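Local coordinates for protein spydx (Streptococcus pyogenes, PDB 2J43) that binds alpha-glucans such as host lung glycogen through two family 41 carbohydrate-binding modules of a pullulanase that probably cleaves alpha-1,6-glucosidic linkages, at residues V130-D135 and V159-K164; W143-D148 and L175-T180; G171-D176 and K185-D190. One frame throughout, in Å; residues are numbered along the deposited sequence. Where two conformers were deposited one is given.

All three contacts lie in the second carbohydrate-binding module and reach the same beta-sheet. Interaction 1 is partly buried. It joins two strands that are not direct neighbours, mostly through valines, and ends in one backbone hydrogen bond. Interaction 2 is a surface contact. It sets Leu-175 against the Trp-143 ring and leaves weak polar links outside. Interaction 3 is again partly buried and has the largest interface. It ties strand 170-176 to the irregular loop that follows it. Interactions 2 and 3 share Leu-175 and Asp-176. Strand 128-134, used in interaction 1, is the sheet neighbour of strand 170-176, and also pairs with strand 147-153 of interaction 2.

Interaction 1 of 3, residues V130-D135 and V159-K164; sequences VWTFKD and VDVPLK
Val-130 and Val-159 form an apolar contact between strands 128-134 and 156-162, within the second module of the chain. CG2 of Val-130 lies 3.8 Å from CG1 of Val-159, and the two side chains cross obliquely. Val-159 holds CG1 between its backbone N and carbonyl carbon (chi1 61°), and this is the branch that touches Val-130. Two residues further along each strand, the methyls are less close: Thr-132 CG2 and Val-161 CG1 are 4.4 Å apart. The segments run the same way, with directions 17° apart, but their backbones stay well separated here. CA of Val-130 and CA of Val-159 are 8.0 Å apart. Strand 147-153 is paired with both strands, and its Leu-147 packs on Thr-132, Val-159 and Val-161. Strands separated by 147-153 still touch through side chains that share Leu-147, consistent with a strongly twisted sheet in the beta-sandwich of family 41 modules. Ile-116 and Phe-172 from other strands also pack on Val-130. The backbones draw together past the ends of the two strands. Lys-164 N donates to Asp-135 O at 3.0 Å, with a nearly straight N-H...O angle of 176°. The Asp-135 carboxylate turns to other partners: OD2 accepts from the backbone N of both Asn-168 and Glu-169. The Lys-164 chain is bent at chi3 and chi4, and its NZ bonds to Val-136 O. Lys-164 was modelled in two conformers. The Lys-134 side chain starts away from 159-164, and its NZ forms a salt bridge with Glu-169.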
ATOM      1  N   VAL A 130      19.451   5.498   5.411  1.00 15.22           N
ATOM      2  CA  VAL A 130      18.890   6.179   4.238  1.00 16.14           C
ATOM      3  C   VAL A 130      19.434   7.602   4.210  1.00 15.25           C
ATOM      4  O   VAL A 130      19.242   8.360   5.144  1.00 16.04           O
ATOM      5  CB  VAL A 130      17.347   6.234   4.260  1.00 16.49           C
ATOM      6  CG1 VAL A 130      16.864   6.792   2.878  1.00 17.60           C
ATOM      7  CG2 VAL A 130      16.780   4.859   4.551  1.00 18.38           C
ATOM      8  N   TRP A 131      20.102   7.956   3.113  1.00 15.95           N
ATOM      9  CA  TRP A 131      20.528   9.316   2.827  1.00 15.55           C
ATOM     10  C   TRP A 131      19.386  10.014   2.065  1.00 14.62           C
ATOM     11  O   TRP A 131      18.855   9.438   1.152  1.00 16.69           O
ATOM     12  CB  TRP A 131      21.764   9.278   1.940  1.00 15.78           C
ATOM     13  CG  TRP A 131      22.397  10.603   1.763  1.00 15.42           C
ATOM     14  CD1 TRP A 131      22.332  11.410   0.646  1.00 17.10           C
ATOM     15  CD2 TRP A 131      23.228  11.310   2.708  1.00 17.53           C
ATOM     16  NE1 TRP A 131      23.049  12.572   0.844  1.00 18.17           N
ATOM     17  CE2 TRP A 131      23.600  12.542   2.103  1.00 17.49           C
ATOM     18  CE3 TRP A 131      23.664  11.055   4.012  1.00 17.74           C
ATOM     19  CZ2 TRP A 131      24.379  13.488   2.766  1.00 21.45           C
ATOM     20  CZ3 TRP A 131      24.441  12.008   4.654  1.00 21.69           C
ATOM     21  CH2 TRP A 131      24.778  13.198   4.040  1.00 20.56           C
ATOM     22  N   THR A 132      18.998  11.205   2.495  1.00 15.62           N
ATOM     23  CA  THR A 132      17.877  11.937   1.890  1.00 16.38           C
ATOM     24  C   THR A 132      18.275  13.347   1.470  1.00 16.80           C
ATOM     25  O   THR A 132      19.097  14.012   2.123  1.00 17.21           O
ATOM     26  CB  THR A 132      16.679  12.063   2.883  1.00 16.72           C
ATOM     27  OG1 THR A 132      17.089  12.812   4.033  1.00 16.60           O
ATOM     28  CG2 THR A 132      16.281  10.695   3.440  1.00 14.90           C
ATOM     29  N   PHE A 133      17.660  13.789   0.380  1.00 17.11           N
ATOM     30  CA  PHE A 133      17.920  15.114  -0.178  1.00 19.03           C
ATOM     31  C   PHE A 133      16.782  15.523  -1.109  1.00 20.43           C
ATOM     32  O   PHE A 133      15.785  14.792  -1.290  1.00 19.75           O
ATOM     33  CB  PHE A 133      19.290  15.150  -0.897  1.00 18.94           C
ATOM     34  CG  PHE A 133      19.462  14.151  -2.023  1.00 19.28           C
ATOM     35  CD1 PHE A 133      19.438  14.574  -3.351  1.00 23.35           C
ATOM     36  CD2 PHE A 133      19.718  12.802  -1.777  1.00 21.48           C
ATOM     37  CE1 PHE A 133      19.659  13.701  -4.387  1.00 21.79           C
ATOM     38  CE2 PHE A 133      19.934  11.931  -2.820  1.00 21.43           C
ATOM     39  CZ  PHE A 133      19.918  12.388  -4.131  1.00 22.32           C
ATOM     40  N   LYS A 134      16.942  16.688  -1.703  1.00 20.95           N
ATOM     41  CA  LYS A 134      15.872  17.372  -2.407  1.00 22.98           C
ATOM     42  C   LYS A 134      14.793  17.788  -1.422  1.00 22.45           C
ATOM     43  O   LYS A 134      15.115  18.296  -0.366  1.00 24.27           O
ATOM     44  CB  LYS A 134      15.408  16.625  -3.669  1.00 22.59           C
ATOM     45  CG  LYS A 134      16.559  16.160  -4.520  1.00 26.54           C
ATOM     46  CD  LYS A 134      16.110  15.525  -5.829  1.00 29.37           C
ATOM     47  CE  LYS A 134      16.049  16.560  -6.936  1.00 32.86           C
ATOM     48  NZ  LYS A 134      16.417  15.971  -8.267  1.00 38.38           N
ATOM     49  N   ASP A 135      13.515  17.579  -1.714  1.00 23.62           N
ATOM     50  CA  ASP A 135      12.467  18.271  -0.964  1.00 24.10           C
ATOM     51  C   ASP A 135      12.022  17.575   0.332  1.00 23.86           C
ATOM     52  O   ASP A 135      10.860  17.532   0.680  1.00 23.74           O
ATOM     53  CB  ASP A 135      11.234  18.568  -1.853  1.00 25.00           C
ATOM     54  CG  ASP A 135      11.585  19.219  -3.199  1.00 28.60           C
ATOM     55  OD1 ASP A 135      12.662  19.853  -3.315  1.00 29.55           O
ATOM     56  OD2 ASP A 135      10.839  19.085  -4.220  1.00 26.41           O
ATOM     57  N   VAL A 159      11.756   3.792   6.985  1.00 17.07           N
ATOM     58  CA  VAL A 159      11.823   5.041   7.708  1.00 18.16           C
ATOM     59  C   VAL A 159      10.754   6.000   7.182  1.00 16.27           C
ATOM     60  O   VAL A 159      10.457   6.007   5.978  1.00 17.73           O
ATOM     61  CB  VAL A 159      13.218   5.664   7.611  1.00 18.91           C
ATOM     62  CG1 VAL A 159      13.591   5.963   6.199  1.00 19.67           C
ATOM     63  CG2 VAL A 159      13.292   6.894   8.603  1.00 22.62           C
ATOM     64  N   ASP A 160      10.189   6.790   8.085  1.00 17.71           N
ATOM     65  CA  ASP A 160       9.212   7.815   7.750  1.00 18.61           C
ATOM     66  C   ASP A 160       9.940   9.154   7.660  1.00 18.94           C
ATOM     67  O   ASP A 160      10.567   9.626   8.638  1.00 21.46           O
ATOM     68  CB  ASP A 160       8.092   7.885   8.799  1.00 18.90           C
ATOM     69  CG  ASP A 160       7.167   6.715   8.728  1.00 21.34           C
ATOM     70  OD1 ASP A 160       6.870   6.296   7.595  1.00 21.60           O
ATOM     71  OD2 ASP A 160       6.713   6.142   9.737  1.00 22.66           O
ATOM     72  N   VAL A 161       9.862   9.758   6.500  1.00 18.17           N
ATOM     73  CA  VAL A 161      10.597  10.976   6.184  1.00 19.03           C
ATOM     74  C   VAL A 161       9.672  12.201   6.049  1.00 20.11           C
ATOM     75  O   VAL A 161       8.897  12.289   5.094  1.00 19.95           O
ATOM     76  CB  VAL A 161      11.368  10.824   4.885  1.00 18.90           C
ATOM     77  CG1 VAL A 161      12.246  12.060   4.605  1.00 19.92           C
ATOM     78  CG2 VAL A 161      12.208   9.534   4.893  1.00 17.03           C
ATOM     79  N   PRO A 162       9.821  13.193   6.920  1.00 22.19           N
ATOM     80  CA  PRO A 162       9.039  14.433   6.736  1.00 23.17           C
ATOM     81  C   PRO A 162       9.453  15.188   5.490  1.00 23.95           C
ATOM     82  O   PRO A 162      10.644  15.324   5.259  1.00 23.92           O
ATOM     83  CB  PRO A 162       9.360  15.269   7.985  1.00 23.39           C
ATOM     84  CG  PRO A 162      10.164  14.420   8.898  1.00 24.56           C
ATOM     85  CD  PRO A 162      10.723  13.268   8.083  1.00 22.65           C
ATOM     86  N   LEU A 163       8.485  15.673   4.723  1.00 24.74           N
ATOM     87  CA  LEU A 163       8.697  16.399   3.481  1.00 26.07           C
ATOM     88  C   LEU A 163       8.540  17.927   3.734  1.00 28.10           C
ATOM     89  O   LEU A 163       7.904  18.345   4.695  1.00 28.35           O
ATOM     90  CB  LEU A 163       7.670  15.954   2.420  1.00 26.10           C
ATOM     91  CG  LEU A 163       7.509  14.463   2.088  1.00 27.12           C
ATOM     92  CD1 LEU A 163       6.376  14.226   1.112  1.00 27.64           C
ATOM     93  CD2 LEU A 163       8.781  13.999   1.461  1.00 27.81           C
ATOM     94  N   LYS A 164       9.165  18.725   2.881  1.00 30.71           N
ATOM     95  CA  LYS A 164       8.981  20.168   2.967  0.50 31.72           C
ATOM     96  C   LYS A 164       7.570  20.517   2.478  1.00 32.75           C
ATOM     97  O   LYS A 164       6.956  19.763   1.708  1.00 32.96           O
ATOM     98  CB  LYS A 164      10.060  20.914   2.169  0.50 32.12           C
ATOM     99  CG  LYS A 164      11.143  21.522   3.043  0.50 32.42           C
ATOM    100  CD  LYS A 164      12.162  22.335   2.225  0.50 32.99           C
ATOM    101  CE  LYS A 164      13.614  21.899   2.493  0.50 32.96           C
ATOM    102  NZ  LYS A 164      14.147  21.001   1.428  0.50 33.40           N
TER

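Interaction 2 of 3, residues W143-D148 and L175-T180; sequences WPNGLD and LDKSKT
Leu-175 packs tightly against Trp-143 and Pro-144. Its CD1 sits over one face of the indole, 4.1 Å from the centroid of the six-membered ring and 21° off the ring normal, a CH-pi contact. CD2 meets the rim of the same ring, 3.5 Å from Trp-143 CH2. Pro-144 follows a cis peptide bond, and its CB lies on the same ring face as Leu-175 CD1. That methyl is 3.7 Å from Pro-144 CB and 3.3 Å from Pro-144 O, so it lies on the ring beside the proline and touches both. The other side is loose and polar. The Lys-177 chain runs past Pro-144 O, with CD 3.5 Å from it. Its bend at chi3 (-56°) sets the direction of CE. From there NZ makes a weak hydrogen bond to Asn-145 OD1 at 3.3 Å and a long salt bridge to Asp-148 OD1 at 3.7 Å. Asn-145 and Asp-148 each have two conformers, so these weak links are doubtful. Beyond them, Asp-176 OD1 accepts from Ser-178 N, which makes an Asx turn, and also from Ser-178 OG. Exposed tryptophans bind alpha-glucans in family 41 modules, and the placing of Trp-143 is consistent with such a role. Its ring meets Trp-131 edge-to-face. Trp-131 also packs on Leu-175, and its strand 128-134 runs between strands 147-153 and 170-176.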
ATOM      1  N   TRP A 143      27.828  12.407   6.040  1.00 25.24           N
ATOM      2  CA  TRP A 143      28.034  11.180   5.302  1.00 23.78           C
ATOM      3  C   TRP A 143      28.969  10.170   5.966  1.00 25.32           C
ATOM      4  O   TRP A 143      30.059  10.567   6.356  1.00 26.48           O
ATOM      5  CB  TRP A 143      28.585  11.567   3.929  1.00 23.88           C
ATOM      6  CG  TRP A 143      28.810  10.417   3.078  1.00 23.50           C
ATOM      7  CD1 TRP A 143      29.934   9.677   2.986  1.00 28.83           C
ATOM      8  CD2 TRP A 143      27.867   9.837   2.188  1.00 23.30           C
ATOM      9  NE1 TRP A 143      29.768   8.664   2.071  1.00 27.51           N
ATOM     10  CE2 TRP A 143      28.495   8.744   1.567  1.00 25.04           C
ATOM     11  CE3 TRP A 143      26.545  10.131   1.845  1.00 19.34           C
ATOM     12  CZ2 TRP A 143      27.847   7.945   0.628  1.00 24.07           C
ATOM     13  CZ3 TRP A 143      25.921   9.338   0.894  1.00 19.37           C
ATOM     14  CH2 TRP A 143      26.555   8.280   0.307  1.00 19.71           C
ATOM     15  N   PRO A 144      28.623   8.880   6.079  1.00 24.78           N
ATOM     16  CA  PRO A 144      27.372   8.267   5.640  1.00 24.89           C
ATOM     17  C   PRO A 144      26.295   8.101   6.737  1.00 23.87           C
ATOM     18  O   PRO A 144      25.491   7.151   6.627  1.00 23.55           O
ATOM     19  CB  PRO A 144      27.863   6.885   5.222  1.00 25.53           C
ATOM     20  CG  PRO A 144      28.839   6.537   6.361  1.00 25.88           C
ATOM     21  CD  PRO A 144      29.537   7.845   6.629  1.00 25.32           C
ATOM     22  N   ASN A 145      26.224   9.012   7.711  1.00 23.86           N
ATOM     23  CA  ASN A 145      25.236   8.811   8.801  0.50 24.17           C
ATOM     24  C   ASN A 145      23.783   9.254   8.472  1.00 24.23           C
ATOM     25  O   ASN A 145      23.234  10.244   8.958  1.00 25.99           O
ATOM     26  CB  ASN A 145      25.728   9.406  10.111  0.50 25.32           C
ATOM     27  CG  ASN A 145      25.058   8.792  11.345  0.50 24.12           C
ATOM     28  OD1 ASN A 145      24.191   7.899  11.283  0.50 19.34           O
ATOM     29  ND2 ASN A 145      25.447   9.308  12.477  0.50 24.12           N
ATOM     30  N   GLY A 146      23.119   8.441   7.705  1.00 23.66           N
ATOM     31  CA  GLY A 146      21.752   8.768   7.356  1.00 22.13           C
ATOM     32  C   GLY A 146      20.751   8.226   8.360  1.00 21.60           C
ATOM     33  O   GLY A 146      21.084   7.884   9.475  1.00 21.38           O
ATOM     34  N   LEU A 147      19.503   8.109   7.937  1.00 20.19           N
ATOM     35  CA  LEU A 147      18.447   7.681   8.822  1.00 18.74           C
ATOM     36  C   LEU A 147      18.514   6.184   8.987  1.00 19.03           C
ATOM     37  O   LEU A 147      18.551   5.425   8.006  1.00 19.32           O
ATOM     38  CB  LEU A 147      17.073   8.065   8.258  1.00 18.05           C
ATOM     39  CG  LEU A 147      16.868   9.522   7.823  1.00 18.16           C
ATOM     40  CD1 LEU A 147      15.564   9.686   7.077  1.00 20.70           C
ATOM     41  CD2 LEU A 147      16.995  10.502   8.983  1.00 21.51           C
ATOM     42  N   ASP A 148      18.512   5.709  10.237  1.00 19.30           N
ATOM     43  CA  ASP A 148      18.538   4.268  10.500  0.50 20.09           C
ATOM     44  C   ASP A 148      17.298   3.563   9.917  1.00 19.96           C
ATOM     45  O   ASP A 148      16.191   4.110   9.949  1.00 19.06           O
ATOM     46  CB  ASP A 148      18.522   3.968  12.006  0.50 19.98           C
ATOM     47  CG  ASP A 148      19.788   4.410  12.745  0.50 21.59           C
ATOM     48  OD1 ASP A 148      20.890   4.469  12.187  0.50 22.82           O
ATOM     49  OD2 ASP A 148      19.737   4.697  13.944  0.50 25.54           O
ATOM     50  N   LEU A 175      22.357   3.217   2.170  1.00 14.92           N
ATOM     51  CA  LEU A 175      23.772   3.084   2.536  1.00 15.35           C
ATOM     52  C   LEU A 175      24.032   1.916   3.446  1.00 14.93           C
ATOM     53  O   LEU A 175      23.164   1.518   4.241  1.00 16.09           O
ATOM     54  CB  LEU A 175      24.232   4.344   3.266  1.00 16.14           C
ATOM     55  CG  LEU A 175      23.931   5.690   2.612  1.00 18.32           C
ATOM     56  CD1 LEU A 175      24.582   6.835   3.425  1.00 21.81           C
ATOM     57  CD2 LEU A 175      24.388   5.663   1.163  1.00 19.83           C
ATOM     58  N   ASP A 176      25.224   1.348   3.319  1.00 15.93           N
ATOM     59  CA  ASP A 176      25.696   0.369   4.264  1.00 15.92           C
ATOM     60  C   ASP A 176      26.884   0.943   5.022  1.00 16.21           C
ATOM     61  O   ASP A 176      27.981   1.014   4.511  1.00 16.44           O
ATOM     62  CB  ASP A 176      26.044  -0.918   3.517  1.00 15.89           C
ATOM     63  CG  ASP A 176      26.488  -2.021   4.437  1.00 17.88           C
ATOM     64  OD1 ASP A 176      26.729  -1.742   5.638  1.00 18.10           O
ATOM     65  OD2 ASP A 176      26.644  -3.200   4.002  1.00 18.29           O
ATOM     66  N   LYS A 177      26.638   1.380   6.244  1.00 15.80           N
ATOM     67  CA  LYS A 177      27.666   2.065   7.053  1.00 15.53           C
ATOM     68  C   LYS A 177      28.777   1.134   7.560  1.00 17.23           C
ATOM     69  O   LYS A 177      29.754   1.635   8.111  1.00 17.44           O
ATOM     70  CB  LYS A 177      27.031   2.733   8.230  1.00 15.23           C
ATOM     71  CG  LYS A 177      25.953   3.760   7.863  1.00 15.45           C
ATOM     72  CD  LYS A 177      25.484   4.599   9.028  1.00 16.70           C
ATOM     73  CE  LYS A 177      24.965   3.761  10.192  1.00 18.57           C
ATOM     74  NZ  LYS A 177      24.505   4.572  11.362  1.00 18.05           N
ATOM     75  N   SER A 178      28.625  -0.173   7.384  1.00 18.04           N
ATOM     76  CA  SER A 178      29.663  -1.122   7.755  1.00 19.49           C
ATOM     77  C   SER A 178      30.809  -1.092   6.741  1.00 21.14           C
ATOM     78  O   SER A 178      31.940  -1.548   7.017  1.00 21.26           O
ATOM     79  CB  SER A 178      29.074  -2.518   7.875  1.00 20.03           C
ATOM     80  OG  SER A 178      28.866  -3.106   6.616  1.00 21.84           O
ATOM     81  N   LYS A 179      30.553  -0.497   5.578  1.00 20.23           N
ATOM     82  CA  LYS A 179      31.540  -0.437   4.514  1.00 22.28           C
ATOM     83  C   LYS A 179      32.343   0.850   4.509  1.00 22.76           C
ATOM     84  O   LYS A 179      32.101   1.731   5.298  1.00 23.70           O
ATOM     85  CB  LYS A 179      30.848  -0.604   3.160  1.00 21.26           C
ATOM     86  CG  LYS A 179      29.964  -1.820   3.057  1.00 23.00           C
ATOM     87  CD  LYS A 179      30.776  -3.097   3.258  1.00 25.39           C
ATOM     88  CE  LYS A 179      30.336  -4.243   2.399  1.00 30.41           C
ATOM     89  NZ  LYS A 179      29.099  -4.835   2.889  1.00 34.39           N
ATOM     90  N   THR A 180      33.330   0.939   3.614  1.00 25.43           N
ATOM     91  CA  THR A 180      34.077   2.184   3.389  1.00 25.99           C
ATOM     92  C   THR A 180      34.142   2.555   1.891  1.00 26.31           C
ATOM     93  O   THR A 180      33.960   1.711   1.013  1.00 26.66           O
ATOM     94  CB  THR A 180      35.506   2.080   3.933  1.00 26.78           C
ATOM     95  OG1 THR A 180      36.187   1.090   3.186  1.00 30.29           O
ATOM     96  CG2 THR A 180      35.549   1.552   5.371  1.00 27.62           C
TER

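Interaction 3 of 3, residues G171-D176 and K185-D190; sequences GFLILD and KVQPKD
Leu-173 reaches from strand 170-176 into the curve of the loop 185-190, and it has more surface buried here than any other residue of the pair. CG is anti to the backbone N (chi1 -161°). The two methyls have different partners. CD1 faces backbone oxygens, 3.3 Å from Lys-189 O and 3.5 Å from Gln-187 O. CD2 rests on the aliphatic chain of Lys-185, 3.6 Å from its CG. That lysine is extended beyond CG and crosses Leu-173 at about a right angle, so CG, CD and CE all lie beside the one methyl. Its CE also approaches the Trp-143 ring. The loop is the later part of a long connection between two antiparallel neighbours, strand 170-176 and the short edge strand 191-193. Phe-172 and Tyr-191 lie on these two strands, and their rings meet. Just before strand 191-193, Asp-190 packs on Phe-133 of strand 128-134. Val-186 is the second main anchor. Its N donates to Ile-174 O at 3.0 Å, with an N-H...O angle of 165°. This accompanies a single bridge between Leu-175 and Lys-185. Val-186 CG2 then lies beside Ile-174 CG2 at 4.1 Å, the two side chains pointing the same way. The same Val-186 methyl also touches the CB of Asp-176, 4.0 Å away. Tyr-118 of strand 113-119 packs on both Ile-174 and Val-186.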
ATOM      1  N   GLY A 171      15.044  12.756  -3.308  1.00 20.32           N
ATOM      2  CA  GLY A 171      16.101  11.862  -3.685  1.00 18.92           C
ATOM      3  C   GLY A 171      16.546  11.161  -2.414  1.00 17.49           C
ATOM      4  O   GLY A 171      16.469  11.702  -1.303  1.00 17.89           O
ATOM      5  N   PHE A 172      16.995   9.949  -2.603  1.00 17.52           N
ATOM      6  CA  PHE A 172      17.544   9.186  -1.504  1.00 16.03           C
ATOM      7  C   PHE A 172      18.460   8.071  -1.989  1.00 16.53           C
ATOM      8  O   PHE A 172      18.551   7.732  -3.171  1.00 16.75           O
ATOM      9  CB  PHE A 172      16.408   8.647  -0.604  1.00 15.79           C
ATOM     10  CG  PHE A 172      15.492   7.659  -1.258  1.00 15.74           C
ATOM     11  CD1 PHE A 172      15.710   6.269  -1.167  1.00 16.59           C
ATOM     12  CD2 PHE A 172      14.402   8.088  -1.971  1.00 17.81           C
ATOM     13  CE1 PHE A 172      14.829   5.384  -1.772  1.00 17.91           C
ATOM     14  CE2 PHE A 172      13.516   7.161  -2.542  1.00 17.10           C
ATOM     15  CZ  PHE A 172      13.759   5.836  -2.432  1.00 15.01           C
ATOM     16  N   LEU A 173      19.199   7.492  -1.039  1.00 15.74           N
ATOM     17  CA  LEU A 173      20.075   6.394  -1.346  1.00 15.97           C
ATOM     18  C   LEU A 173      20.145   5.484  -0.162  1.00 15.84           C
ATOM     19  O   LEU A 173      20.094   5.944   0.954  1.00 16.91           O
ATOM     20  CB  LEU A 173      21.476   6.896  -1.712  1.00 17.11           C
ATOM     21  CG  LEU A 173      22.349   5.912  -2.471  1.00 19.81           C
ATOM     22  CD1 LEU A 173      21.800   5.379  -3.793  1.00 21.25           C
ATOM     23  CD2 LEU A 173      23.779   6.489  -2.724  1.00 22.24           C
ATOM     24  N   ILE A 174      20.226   4.194  -0.393  1.00 14.85           N
ATOM     25  CA  ILE A 174      20.402   3.262   0.739  1.00 15.16           C
ATOM     26  C   ILE A 174      21.897   3.028   0.939  1.00 15.90           C
ATOM     27  O   ILE A 174      22.613   2.637  -0.017  1.00 16.17           O
ATOM     28  CB  ILE A 174      19.714   1.920   0.505  1.00 15.34           C
ATOM     29  CG1 ILE A 174      18.259   2.082   0.076  1.00 16.29           C
ATOM     30  CG2 ILE A 174      19.795   1.033   1.769  1.00 16.44           C
ATOM     31  CD1 ILE A 174      17.389   2.853   1.073  1.00 15.23           C
ATOM     32  N   LEU A 175      22.357   3.217   2.170  1.00 14.92           N
ATOM     33  CA  LEU A 175      23.772   3.084   2.536  1.00 15.35           C
ATOM     34  C   LEU A 175      24.032   1.916   3.446  1.00 14.93           C
ATOM     35  O   LEU A 175      23.164   1.518   4.241  1.00 16.09           O
ATOM     36  CB  LEU A 175      24.232   4.344   3.266  1.00 16.14           C
ATOM     37  CG  LEU A 175      23.931   5.690   2.612  1.00 18.32           C
ATOM     38  CD1 LEU A 175      24.582   6.835   3.425  1.00 21.81           C
ATOM     39  CD2 LEU A 175      24.388   5.663   1.163  1.00 19.83           C
ATOM     40  N   ASP A 176      25.224   1.348   3.319  1.00 15.93           N
ATOM     41  CA  ASP A 176      25.696   0.369   4.264  1.00 15.92           C
ATOM     42  C   ASP A 176      26.884   0.943   5.022  1.00 16.21           C
ATOM     43  O   ASP A 176      27.981   1.014   4.511  1.00 16.44           O
ATOM     44  CB  ASP A 176      26.044  -0.918   3.517  1.00 15.89           C
ATOM     45  CG  ASP A 176      26.488  -2.021   4.437  1.00 17.88           C
ATOM     46  OD1 ASP A 176      26.729  -1.742   5.638  1.00 18.10           O
ATOM     47  OD2 ASP A 176      26.644  -3.200   4.002  1.00 18.29           O
ATOM     48  N   LYS A 185      27.698   2.912  -0.699  1.00 18.73           N
ATOM     49  CA  LYS A 185      26.451   2.951  -1.504  1.00 17.99           C
ATOM     50  C   LYS A 185      26.018   1.526  -1.866  1.00 18.43           C
ATOM     51  O   LYS A 185      26.754   0.780  -2.519  1.00 19.42           O
ATOM     52  CB  LYS A 185      26.671   3.751  -2.770  1.00 18.06           C
ATOM     53  CG  LYS A 185      27.083   5.157  -2.494  1.00 19.63           C
ATOM     54  CD  LYS A 185      27.266   5.916  -3.829  1.00 21.41           C
ATOM     55  CE  LYS A 185      27.400   7.348  -3.626  1.00 24.53           C
ATOM     56  NZ  LYS A 185      27.429   8.099  -4.954  1.00 26.73           N
ATOM     57  N   VAL A 186      24.831   1.108  -1.440  1.00 17.52           N
ATOM     58  CA  VAL A 186      24.412  -0.277  -1.658  1.00 18.31           C
ATOM     59  C   VAL A 186      24.334  -0.542  -3.161  1.00 19.04           C
ATOM     60  O   VAL A 186      24.734  -1.623  -3.632  1.00 20.60           O
ATOM     61  CB  VAL A 186      23.097  -0.590  -0.930  1.00 17.51           C
ATOM     62  CG1 VAL A 186      22.545  -1.959  -1.353  1.00 18.54           C
ATOM     63  CG2 VAL A 186      23.366  -0.603   0.536  1.00 17.08           C
ATOM     64  N   GLN A 187      23.834   0.423  -3.872  1.00 19.75           N
ATOM     65  CA  GLN A 187      24.077   0.550  -5.312  1.00 21.75           C
ATOM     66  C   GLN A 187      24.293   2.025  -5.664  1.00 22.44           C
ATOM     67  O   GLN A 187      23.955   2.920  -4.900  1.00 23.36           O
ATOM     68  CB  GLN A 187      22.927  -0.127  -6.089  1.00 21.57           C
ATOM     69  CG  GLN A 187      21.531   0.437  -5.829  1.00 23.28           C
ATOM     70  CD  GLN A 187      21.315   1.780  -6.456  1.00 22.88           C
ATOM     71  OE1 GLN A 187      20.790   2.722  -5.827  1.00 26.28           O
ATOM     72  NE2 GLN A 187      21.712   1.893  -7.725  1.00 21.12           N
ATOM     73  N   PRO A 188      24.911   2.309  -6.814  1.00 24.75           N
ATOM     74  CA  PRO A 188      25.407   3.662  -7.067  1.00 25.91           C
ATOM     75  C   PRO A 188      24.460   4.720  -7.587  1.00 25.78           C
ATOM     76  O   PRO A 188      24.837   5.881  -7.639  1.00 28.01           O
ATOM     77  CB  PRO A 188      26.561   3.429  -8.088  1.00 25.82           C
ATOM     78  CG  PRO A 188      26.303   2.168  -8.710  1.00 26.02           C
ATOM     79  CD  PRO A 188      25.298   1.371  -7.868  1.00 25.83           C
ATOM     80  N   LYS A 189      23.262   4.362  -8.002  1.00 25.77           N
ATOM     81  CA  LYS A 189      22.434   5.362  -8.628  1.00 25.95           C
ATOM     82  C   LYS A 189      21.448   5.888  -7.617  1.00 25.13           C
ATOM     83  O   LYS A 189      20.741   5.135  -6.959  1.00 24.60           O
ATOM     84  CB  LYS A 189      21.721   4.781  -9.850  1.00 26.95           C
ATOM     85  CG  LYS A 189      22.544   4.877 -11.162  1.00 31.76           C
ATOM     86  CD  LYS A 189      22.131   3.777 -12.160  1.00 37.25           C
ATOM     87  CE  LYS A 189      23.309   2.880 -12.629  1.00 38.63           C
ATOM     88  NZ  LYS A 189      22.972   1.441 -12.322  1.00 39.69           N
ATOM     89  N   ASP A 190      21.375   7.193  -7.550  1.00 22.91           N
ATOM     90  CA  ASP A 190      20.427   7.871  -6.682  1.00 22.71           C
ATOM     91  C   ASP A 190      18.999   7.485  -7.027  1.00 21.78           C
ATOM     92  O   ASP A 190      18.619   7.464  -8.214  1.00 22.59           O
ATOM     93  CB  ASP A 190      20.538   9.348  -6.877  1.00 22.91           C
ATOM     94  CG  ASP A 190      21.795   9.960  -6.253  1.00 25.65           C
ATOM     95  OD1 ASP A 190      22.458   9.325  -5.398  1.00 23.15           O
ATOM     96  OD2 ASP A 190      22.107  11.150  -6.528  1.00 25.03           O
TER